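Local coordinates for protein CocE/NonD family hydrolase (Staphylococcus aureus subsp. aureus COL, PDB 3III) that probably acts as a serine hydrolase of the CocE/NonD family, cleaving ester or amide bonds with an alpha/beta-hydrolase catalytic domain, at residues I231-I235 with F247-R251; V134-W138 with W217-I221; H241-D245 with K477-E481. Residues are numbered along the deposited sequence.

Contact 1: I231-I235 with F247-R251; sequences IEDLI and FWKQR
Glu232 reaches across to the guanidinium of Arg251 and meets its edge in a two-pronged salt bridge: Arg251 NH2 donates to Glu232 OE1 at 2.7 Å, and Arg251 NH1 to Glu232 OE2 at 2.9 Å and nearly linear. Side chains alone span the gap, since the nearest CA atoms, those of Leu234 and Trp248, are 11.1 Å apart. Glu232 stands fully extended (tt) on an extended backbone, whereas Arg251 is folded (mm), its backbone N bonded to Trp248 O at 2.9 Å. Phe247, with chi1 t, turns its ring edge to Glu232, CZ lying 3.5 Å from Glu232 OE2. Leu234 (mt) packs CD2 beside the guanidinium, 3.8 Å from Arg251 NH2 and 4.4 Å from Phe247 CZ, so a partly buried charge pair is bordered by apolar groups. Asp233 is the N-cap of helix 234-240 and the centre of an inverse gamma turn, and its OD1 accepts a bond from Gln236 N. The bridge thus links the two ends of a short helix-loop-helix segment, beside the loop that holds Ser136 and Pro137, while helix 213-224 packs on Leu234 and helix 198-203 on Arg251.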
loop_
_atom_site.group_PDB
_atom_site.type_symbol
_atom_site.label_atom_id
_atom_site.label_comp_id
_atom_site.label_asym_id
_atom_site.label_seq_id
_atom_site.Cartn_x
_atom_site.Cartn_y
_atom_site.Cartn_z
ATOM N N ILE A 231 -6.638 -18.334 -15.102
ATOM C CA ILE A 231 -6.002 -17.340 -14.218
ATOM C C ILE A 231 -4.996 -16.586 -15.110
ATOM O O ILE A 231 -4.211 -17.198 -15.843
ATOM C CB ILE A 231 -5.264 -18.006 -12.991
ATOM C CG1 ILE A 231 -6.234 -18.732 -12.070
ATOM C CG2 ILE A 231 -4.486 -16.938 -12.111
ATOM C CD1 ILE A 231 -5.533 -19.588 -10.962
ATOM N N GLU A 232 -5.009 -15.265 -15.053
ATOM C CA GLU A 232 -4.156 -14.448 -15.899
ATOM C C GLU A 232 -2.698 -14.671 -15.516
ATOM O O GLU A 232 -2.366 -14.621 -14.351
ATOM C CB GLU A 232 -4.528 -12.984 -15.757
ATOM C CG GLU A 232 -3.675 -12.032 -16.554
ATOM C CD GLU A 232 -4.104 -10.566 -16.395
ATOM O OE1 GLU A 232 -4.853 -10.275 -15.450
ATOM O OE2 GLU A 232 -3.632 -9.721 -17.219
ATOM N N ASP A 233 -1.828 -14.862 -16.507
ATOM C CA ASP A 233 -0.411 -15.117 -16.255
ATOM C C ASP A 233 0.346 -13.789 -16.126
ATOM O O ASP A 233 0.906 -13.243 -17.097
ATOM C CB ASP A 233 0.188 -15.970 -17.371
ATOM C CG ASP A 233 1.632 -16.339 -17.109
ATOM O OD1 ASP A 233 2.306 -15.784 -16.214
ATOM O OD2 ASP A 233 2.101 -17.184 -17.847
ATOM N N LEU A 234 0.396 -13.299 -14.906
ATOM C CA LEU A 234 0.987 -12.009 -14.637
ATOM C C LEU A 234 2.494 -12.089 -14.593
ATOM O O LEU A 234 3.124 -11.090 -14.697
ATOM C CB LEU A 234 0.417 -11.395 -13.340
ATOM C CG LEU A 234 -0.970 -10.768 -13.470
ATOM C CD1 LEU A 234 -1.587 -10.542 -12.056
ATOM C CD2 LEU A 234 -0.952 -9.495 -14.338
ATOM N N ILE A 235 3.066 -13.283 -14.478
ATOM C CA ILE A 235 4.522 -13.452 -14.600
ATOM C C ILE A 235 4.909 -13.089 -16.065
ATOM O O ILE A 235 5.795 -12.275 -16.341
ATOM C CB ILE A 235 4.935 -14.889 -14.244
ATOM C CG1 ILE A 235 4.643 -15.199 -12.760
ATOM C CG2 ILE A 235 6.399 -15.121 -14.498
ATOM C CD1 ILE A 235 5.403 -14.299 -11.829
ATOM N N PHE A 247 -1.520 -2.216 -22.104
ATOM C CA PHE A 247 -1.756 -3.244 -21.074
ATOM C C PHE A 247 -1.757 -2.685 -19.647
ATOM O O PHE A 247 -2.750 -2.857 -18.893
ATOM C CB PHE A 247 -0.720 -4.374 -21.187
ATOM C CG PHE A 247 -0.898 -5.426 -20.133
ATOM C CD1 PHE A 247 -1.805 -6.463 -20.331
ATOM C CD2 PHE A 247 -0.218 -5.344 -18.926
ATOM C CE1 PHE A 247 -2.003 -7.412 -19.359
ATOM C CE2 PHE A 247 -0.414 -6.284 -17.945
ATOM C CZ PHE A 247 -1.313 -7.328 -18.163
ATOM N N TRP A 248 -0.668 -2.031 -19.270
ATOM C CA TRP A 248 -0.536 -1.503 -17.918
ATOM C C TRP A 248 -1.413 -0.289 -17.645
ATOM O O TRP A 248 -1.793 -0.085 -16.497
ATOM C CB TRP A 248 0.923 -1.176 -17.564
ATOM C CG TRP A 248 1.789 -2.407 -17.348
ATOM C CD1 TRP A 248 2.894 -2.776 -18.069
ATOM C CD2 TRP A 248 1.577 -3.451 -16.405
ATOM N NE1 TRP A 248 3.428 -3.933 -17.550
ATOM C CE2 TRP A 248 2.626 -4.370 -16.545
ATOM C CE3 TRP A 248 0.637 -3.665 -15.389
ATOM C CZ2 TRP A 248 2.738 -5.527 -15.727
ATOM C CZ3 TRP A 248 0.747 -4.806 -14.604
ATOM C CH2 TRP A 248 1.766 -5.736 -14.810
ATOM N N LYS A 249 -1.718 0.525 -18.674
ATOM C CA LYS A 249 -2.641 1.645 -18.481
ATOM C C LYS A 249 -4.014 1.171 -18.016
ATOM O O LYS A 249 -4.679 1.855 -17.262
ATOM C CB LYS A 249 -2.764 2.507 -19.760
ATOM C CG LYS A 249 -1.496 3.331 -20.064
ATOM C CD LYS A 249 -1.460 3.966 -21.467
ATOM C CE LYS A 249 -0.159 4.731 -21.659
ATOM N NZ LYS A 249 -0.143 5.413 -22.957
ATOM N N GLN A 250 -4.437 -0.009 -18.453
ATOM C CA GLN A 250 -5.692 -0.608 -17.977
ATOM C C GLN A 250 -5.611 -1.122 -16.542
ATOM O O GLN A 250 -6.658 -1.534 -15.976
ATOM C CB GLN A 250 -6.094 -1.763 -18.874
ATOM C CG GLN A 250 -6.434 -1.316 -20.266
ATOM C CD GLN A 250 -6.758 -2.474 -21.140
ATOM O OE1 GLN A 250 -7.746 -3.167 -20.914
ATOM N NE2 GLN A 250 -5.945 -2.705 -22.167
ATOM N N ARG A 251 -4.411 -1.075 -15.933
ATOM C CA ARG A 251 -4.222 -1.476 -14.524
ATOM C C ARG A 251 -3.811 -0.317 -13.597
ATOM O O ARG A 251 -3.305 -0.529 -12.471
ATOM C CB ARG A 251 -3.241 -2.642 -14.374
ATOM C CG ARG A 251 -3.473 -3.841 -15.318
ATOM C CD ARG A 251 -4.811 -4.497 -15.080
ATOM N NE ARG A 251 -4.741 -5.737 -14.300
ATOM C CZ ARG A 251 -4.469 -6.941 -14.811
ATOM N NH1 ARG A 251 -4.162 -7.068 -16.120
ATOM N NH2 ARG A 251 -4.458 -8.013 -14.033
#

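Contact 2: V134-W138 with W217-I221; sequences VLSPW and WTQGI
An offset stack of two tryptophans joins a loop of the alpha/beta-hydrolase core to helix 213-224, part of the insertion, with several helices, between strands 186-192 and 262-267, probably the cap, as in CocE-type enzymes. Trp217 buries the most surface, followed by Ile221 and Trp138. Segment 217-221 is regular helix, with Ile221 N bonded to Trp217 O at 3.2 Å, so these two residues lie one turn apart and both point at the loop. Segment 134-138 is irregular: Leu135 to Pro137 are extended, then Trp138 takes left-handed helical angles (60/51). The six-membered rings of Trp138 (chi1 m) and Trp217 (chi1 t) have centroids 4.4 Å apart and planes inclined by 21°. Ile221 (mt) fills the space beside the stack, its CD1 4.1 Å from Pro137 CG and its CG2 3.7 Å from Leu135 CD1; Leu135 and Ile221 have the nearest CA atoms, 9.1 Å apart. Pro137 bridges both helix residues, its CB reaching Trp217 CH2 at 4.0 Å. Trp217 NE1 bonds to Tyr76 OH, and the Trp217 side chain lies about 5 Å from a bound palmitic acid. At the closest point of the stack, Trp217 CZ2 sits 3.4 Å from Trp138 CH2, over one face of the Trp138 ring.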
loop_
_atom_site.group_PDB
_atom_site.type_symbol
_atom_site.label_atom_id
_atom_site.label_comp_id
_atom_site.label_asym_id
_atom_site.label_seq_id
_atom_site.Cartn_x
_atom_site.Cartn_y
_atom_site.Cartn_z
ATOM N N VAL A 134 -12.527 -16.327 -15.490
ATOM C CA VAL A 134 -11.334 -15.534 -15.651
ATOM C C VAL A 134 -10.974 -14.835 -14.337
ATOM O O VAL A 134 -11.813 -14.242 -13.693
ATOM C CB VAL A 134 -11.465 -14.484 -16.768
ATOM C CG1 VAL A 134 -10.190 -13.527 -16.768
ATOM C CG2 VAL A 134 -11.671 -15.169 -18.150
ATOM N N LEU A 135 -9.731 -15.006 -13.921
ATOM C CA LEU A 135 -9.206 -14.378 -12.711
ATOM C C LEU A 135 -8.157 -13.400 -13.193
ATOM O O LEU A 135 -7.017 -13.787 -13.483
ATOM C CB LEU A 135 -8.609 -15.427 -11.744
ATOM C CG LEU A 135 -8.436 -15.004 -10.259
ATOM C CD1 LEU A 135 -7.958 -16.253 -9.449
ATOM C CD2 LEU A 135 -7.466 -13.819 -10.094
ATOM N N SER A 136 -8.564 -12.137 -13.304
ATOM C CA SER A 136 -7.705 -11.048 -13.732
ATOM C C SER A 136 -7.623 -10.025 -12.601
ATOM O O SER A 136 -8.463 -9.121 -12.478
ATOM C CB SER A 136 -8.215 -10.409 -15.024
ATOM O OG SER A 136 -7.338 -9.356 -15.370
ATOM N N PRO A 137 -6.648 -10.182 -11.721
ATOM C CA PRO A 137 -6.573 -9.355 -10.518
ATOM C C PRO A 137 -6.433 -7.869 -10.808
ATOM O O PRO A 137 -5.677 -7.489 -11.678
ATOM C CB PRO A 137 -5.295 -9.827 -9.833
ATOM C CG PRO A 137 -4.941 -11.089 -10.447
ATOM C CD PRO A 137 -5.586 -11.189 -11.771
ATOM N N TRP A 138 -7.155 -7.033 -10.060
ATOM C CA TRP A 138 -6.902 -5.590 -10.062
ATOM C C TRP A 138 -7.093 -5.049 -11.472
ATOM O O TRP A 138 -6.231 -4.343 -12.019
ATOM C CB TRP A 138 -5.504 -5.309 -9.464
ATOM C CG TRP A 138 -5.329 -5.813 -8.089
ATOM C CD1 TRP A 138 -6.335 -6.198 -7.237
ATOM C CD2 TRP A 138 -4.106 -5.984 -7.341
ATOM N NE1 TRP A 138 -5.822 -6.592 -6.052
ATOM C CE2 TRP A 138 -4.458 -6.467 -6.078
ATOM C CE3 TRP A 138 -2.751 -5.767 -7.615
ATOM C CZ2 TRP A 138 -3.511 -6.740 -5.076
ATOM C CZ3 TRP A 138 -1.794 -6.028 -6.594
ATOM C CH2 TRP A 138 -2.180 -6.525 -5.363
ATOM N N TRP A 217 3.500 -13.366 -5.104
ATOM C CA TRP A 217 2.089 -13.037 -5.001
ATOM C C TRP A 217 1.357 -13.683 -6.166
ATOM O O TRP A 217 0.309 -14.339 -5.992
ATOM C CB TRP A 217 1.955 -11.513 -5.018
ATOM C CG TRP A 217 0.591 -11.028 -5.174
ATOM C CD1 TRP A 217 -0.376 -11.028 -4.235
ATOM C CD2 TRP A 217 0.014 -10.453 -6.355
ATOM N NE1 TRP A 217 -1.535 -10.514 -4.758
ATOM C CE2 TRP A 217 -1.321 -10.150 -6.060
ATOM C CE3 TRP A 217 0.490 -10.180 -7.637
ATOM C CZ2 TRP A 217 -2.182 -9.555 -6.986
ATOM C CZ3 TRP A 217 -0.375 -9.576 -8.557
ATOM C CH2 TRP A 217 -1.685 -9.296 -8.238
ATOM N N THR A 218 1.879 -13.466 -7.367
ATOM C CA THR A 218 1.239 -14.034 -8.539
ATOM C C THR A 218 1.149 -15.554 -8.438
ATOM O O THR A 218 0.089 -16.138 -8.681
ATOM C CB THR A 218 1.962 -13.681 -9.851
ATOM O OG1 THR A 218 1.994 -12.263 -10.005
ATOM C CG2 THR A 218 1.171 -14.314 -11.017
ATOM N N GLN A 219 2.267 -16.189 -8.097
ATOM C CA GLN A 219 2.335 -17.632 -7.952
ATOM C C GLN A 219 1.382 -18.170 -6.902
ATOM O O GLN A 219 0.772 -19.233 -7.076
ATOM C CB GLN A 219 3.776 -18.070 -7.656
ATOM C CG GLN A 219 4.544 -17.950 -8.917
ATOM C CD GLN A 219 6.029 -18.038 -8.745
ATOM O OE1 GLN A 219 6.585 -17.856 -7.643
ATOM N NE2 GLN A 219 6.692 -18.301 -9.840
ATOM N N GLY A 220 1.261 -17.421 -5.820
ATOM C CA GLY A 220 0.322 -17.706 -4.759
ATOM C C GLY A 220 -1.141 -17.807 -5.212
ATOM O O GLY A 220 -1.879 -18.682 -4.742
ATOM N N ILE A 221 -1.550 -16.911 -6.107
ATOM C CA ILE A 221 -2.901 -16.933 -6.665
ATOM C C ILE A 221 -3.077 -18.207 -7.503
ATOM O O ILE A 221 -4.014 -18.972 -7.288
ATOM C CB ILE A 221 -3.210 -15.639 -7.484
ATOM C CG1 ILE A 221 -3.160 -14.416 -6.545
ATOM C CG2 ILE A 221 -4.526 -15.815 -8.241
ATOM C CD1 ILE A 221 -3.423 -13.016 -7.200
#

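Contact 3: H241-D245 with K477-E481; sequences HPLFD and KHETE
The interface between the catalytic domain and the C-terminal domain is bridged here by two loops, the nearest CA atoms, of Phe244 and His478, being 5.2 Å apart. One direct backbone bond crosses, Phe244 N to His478 O at 2.8 Å. Alongside it a water donates to both Phe244 O and Lys477 O, each at 2.9 Å. Phe244 is the centre of an inverse gamma turn (-83/83), and His478 adopts left-handed helical angles (56/37). CB of Phe244 and CB of His478 lie 3.6 Å apart before the rings diverge, Phe244 to a cation-pi contact with Arg200 and His478 to His461. Segment 241-245 links two short helices of the alpha/beta-hydrolase region, whereas 477-481 belongs to the long loop between strands 447-458 and 490-503 of the non-catalytic beta-rich domain that follows it in the S15 family. Leu243 (mt) covers much of that loop: its CD2 is 3.4 Å from His478 O and 4.0 Å from Glu481 CG, its CD1 3.6 Å from Glu479 O. Glu481 bonds through OE2 to His461. Within the first loop, His241 ND1 donates to Asp245 OD2 at 2.5 Å, while Asp245 OD1, at the N-cap of helix 246-249, accepts from Trp248 N.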
loop_
_atom_site.group_PDB
_atom_site.type_symbol
_atom_site.label_atom_id
_atom_site.label_comp_id
_atom_site.label_asym_id
_atom_site.label_seq_id
_atom_site.Cartn_x
_atom_site.Cartn_y
_atom_site.Cartn_z
ATOM N N HIS A 241 5.668 -6.816 -21.043
ATOM C CA HIS A 241 5.235 -5.415 -20.983
ATOM C C HIS A 241 6.192 -4.611 -20.071
ATOM O O HIS A 241 5.835 -4.227 -18.938
ATOM C CB HIS A 241 3.807 -5.332 -20.490
ATOM C CG HIS A 241 2.800 -5.948 -21.434
ATOM N ND1 HIS A 241 2.423 -5.346 -22.606
ATOM C CD2 HIS A 241 2.093 -7.103 -21.369
ATOM C CE1 HIS A 241 1.540 -6.104 -23.234
ATOM N NE2 HIS A 241 1.308 -7.173 -22.499
ATOM N N PRO A 242 7.409 -4.370 -20.546
ATOM C CA PRO A 242 8.409 -3.682 -19.689
ATOM C C PRO A 242 8.167 -2.154 -19.501
ATOM O O PRO A 242 8.797 -1.500 -18.649
ATOM C CB PRO A 242 9.715 -3.957 -20.421
ATOM C CG PRO A 242 9.329 -4.126 -21.829
ATOM C CD PRO A 242 8.036 -4.926 -21.765
ATOM N N LEU A 243 7.265 -1.602 -20.286
ATOM C CA LEU A 243 6.972 -0.178 -20.304
ATOM C C LEU A 243 5.500 0.005 -19.922
ATOM O O LEU A 243 4.714 -0.953 -19.923
ATOM C CB LEU A 243 7.247 0.414 -21.696
ATOM C CG LEU A 243 8.729 0.536 -22.074
ATOM C CD1 LEU A 243 8.866 0.657 -23.572
ATOM C CD2 LEU A 243 9.292 1.757 -21.249
ATOM N N PHE A 244 5.123 1.241 -19.629
ATOM C CA PHE A 244 3.758 1.585 -19.222
ATOM C C PHE A 244 2.968 1.738 -20.517
ATOM O O PHE A 244 2.795 2.820 -21.011
ATOM C CB PHE A 244 3.759 2.878 -18.387
ATOM C CG PHE A 244 2.397 3.271 -17.846
ATOM C CD1 PHE A 244 1.715 2.442 -16.980
ATOM C CD2 PHE A 244 1.816 4.495 -18.187
ATOM C CE1 PHE A 244 0.481 2.801 -16.473
ATOM C CE2 PHE A 244 0.579 4.881 -17.659
ATOM C CZ PHE A 244 -0.096 4.004 -16.818
ATOM N N ASP A 245 2.492 0.619 -21.058
ATOM C CA ASP A 245 1.868 0.581 -22.385
ATOM C C ASP A 245 0.339 0.406 -22.237
ATOM O O ASP A 245 -0.192 0.593 -21.151
ATOM C CB ASP A 245 2.520 -0.555 -23.201
ATOM C CG ASP A 245 2.412 -1.935 -22.522
ATOM O OD1 ASP A 245 1.725 -2.067 -21.487
ATOM O OD2 ASP A 245 3.037 -2.911 -23.028
ATOM N N LYS A 477 7.084 8.994 -17.308
ATOM C CA LYS A 477 6.178 8.512 -18.328
ATOM C C LYS A 477 6.229 7.012 -18.524
ATOM O O LYS A 477 5.183 6.382 -18.739
ATOM C CB LYS A 477 6.457 9.192 -19.671
ATOM C CG LYS A 477 6.161 10.651 -19.701
ATOM C CD LYS A 477 6.487 11.157 -21.097
ATOM C CE LYS A 477 6.120 12.593 -21.268
ATOM N NZ LYS A 477 6.345 13.063 -22.643
ATOM N N HIS A 478 7.444 6.448 -18.493
ATOM C CA HIS A 478 7.658 5.020 -18.773
ATOM C C HIS A 478 7.103 4.646 -20.142
ATOM O O HIS A 478 6.564 3.552 -20.343
ATOM C CB HIS A 478 7.061 4.124 -17.662
ATOM C CG HIS A 478 7.750 4.260 -16.334
ATOM N ND1 HIS A 478 9.031 3.821 -16.112
ATOM C CD2 HIS A 478 7.319 4.767 -15.151
ATOM C CE1 HIS A 478 9.360 4.048 -14.855
ATOM N NE2 HIS A 478 8.347 4.642 -14.253
ATOM N N GLU A 479 7.245 5.562 -21.093
ATOM C CA GLU A 479 6.707 5.369 -22.426
ATOM C C GLU A 479 7.730 4.759 -23.394
ATOM O O GLU A 479 7.395 3.874 -24.202
ATOM C CB GLU A 479 6.212 6.706 -22.995
ATOM C CG GLU A 479 5.618 6.655 -24.370
ATOM C CD GLU A 479 4.963 7.993 -24.720
ATOM O OE1 GLU A 479 5.549 9.064 -24.455
ATOM O OE2 GLU A 479 3.811 7.990 -25.186
ATOM N N THR A 480 8.944 5.271 -23.370
ATOM C CA THR A 480 9.971 4.704 -24.213
ATOM C C THR A 480 11.292 4.652 -23.457
ATOM O O THR A 480 11.512 5.421 -22.529
ATOM C CB THR A 480 10.154 5.511 -25.518
ATOM O OG1 THR A 480 10.281 6.888 -25.173
ATOM C CG2 THR A 480 8.937 5.289 -26.575
ATOM N N GLU A 481 12.180 3.760 -23.868
ATOM C CA GLU A 481 13.525 3.645 -23.237
ATOM C C GLU A 481 14.522 4.560 -23.886
ATOM O O GLU A 481 14.678 4.574 -25.078
ATOM C CB GLU A 481 14.041 2.171 -23.244
ATOM C CG GLU A 481 13.071 1.275 -22.431
ATOM C CD GLU A 481 13.559 -0.085 -21.967
ATOM O OE1 GLU A 481 14.357 -0.744 -22.675
ATOM O OE2 GLU A 481 13.052 -0.514 -20.884
HETATM O O HOH W 1 3.735 5.577 -21.142
#

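From the N terminus, contact 2 comes first: it closes a loop of 78 residues, bringing helix 213-224 back over the segment after strand 119-124. Contact 1 follows in series and closes a short loop of 11 residues. Contact 3 starts within that loop, at 241-245, and its second segment begins 232 residues further on, in the C-terminal domain, so it crosses contact 1. Contacts 1 and 2 touch directly, Glu232 OE1 lying 2.7 Å from Ser136 OG and Arg251 NH2 2.7 Å from Pro137 O. Contacts 1 and 3 meet where Trp248 NE1 lies 2.8 Å from His241 O. Contact 1 therefore stands between the helix-loop packing of contact 2 and the domain interface of contact 3; the nearest atoms of contacts 2 and 3 are about 11 Å apart.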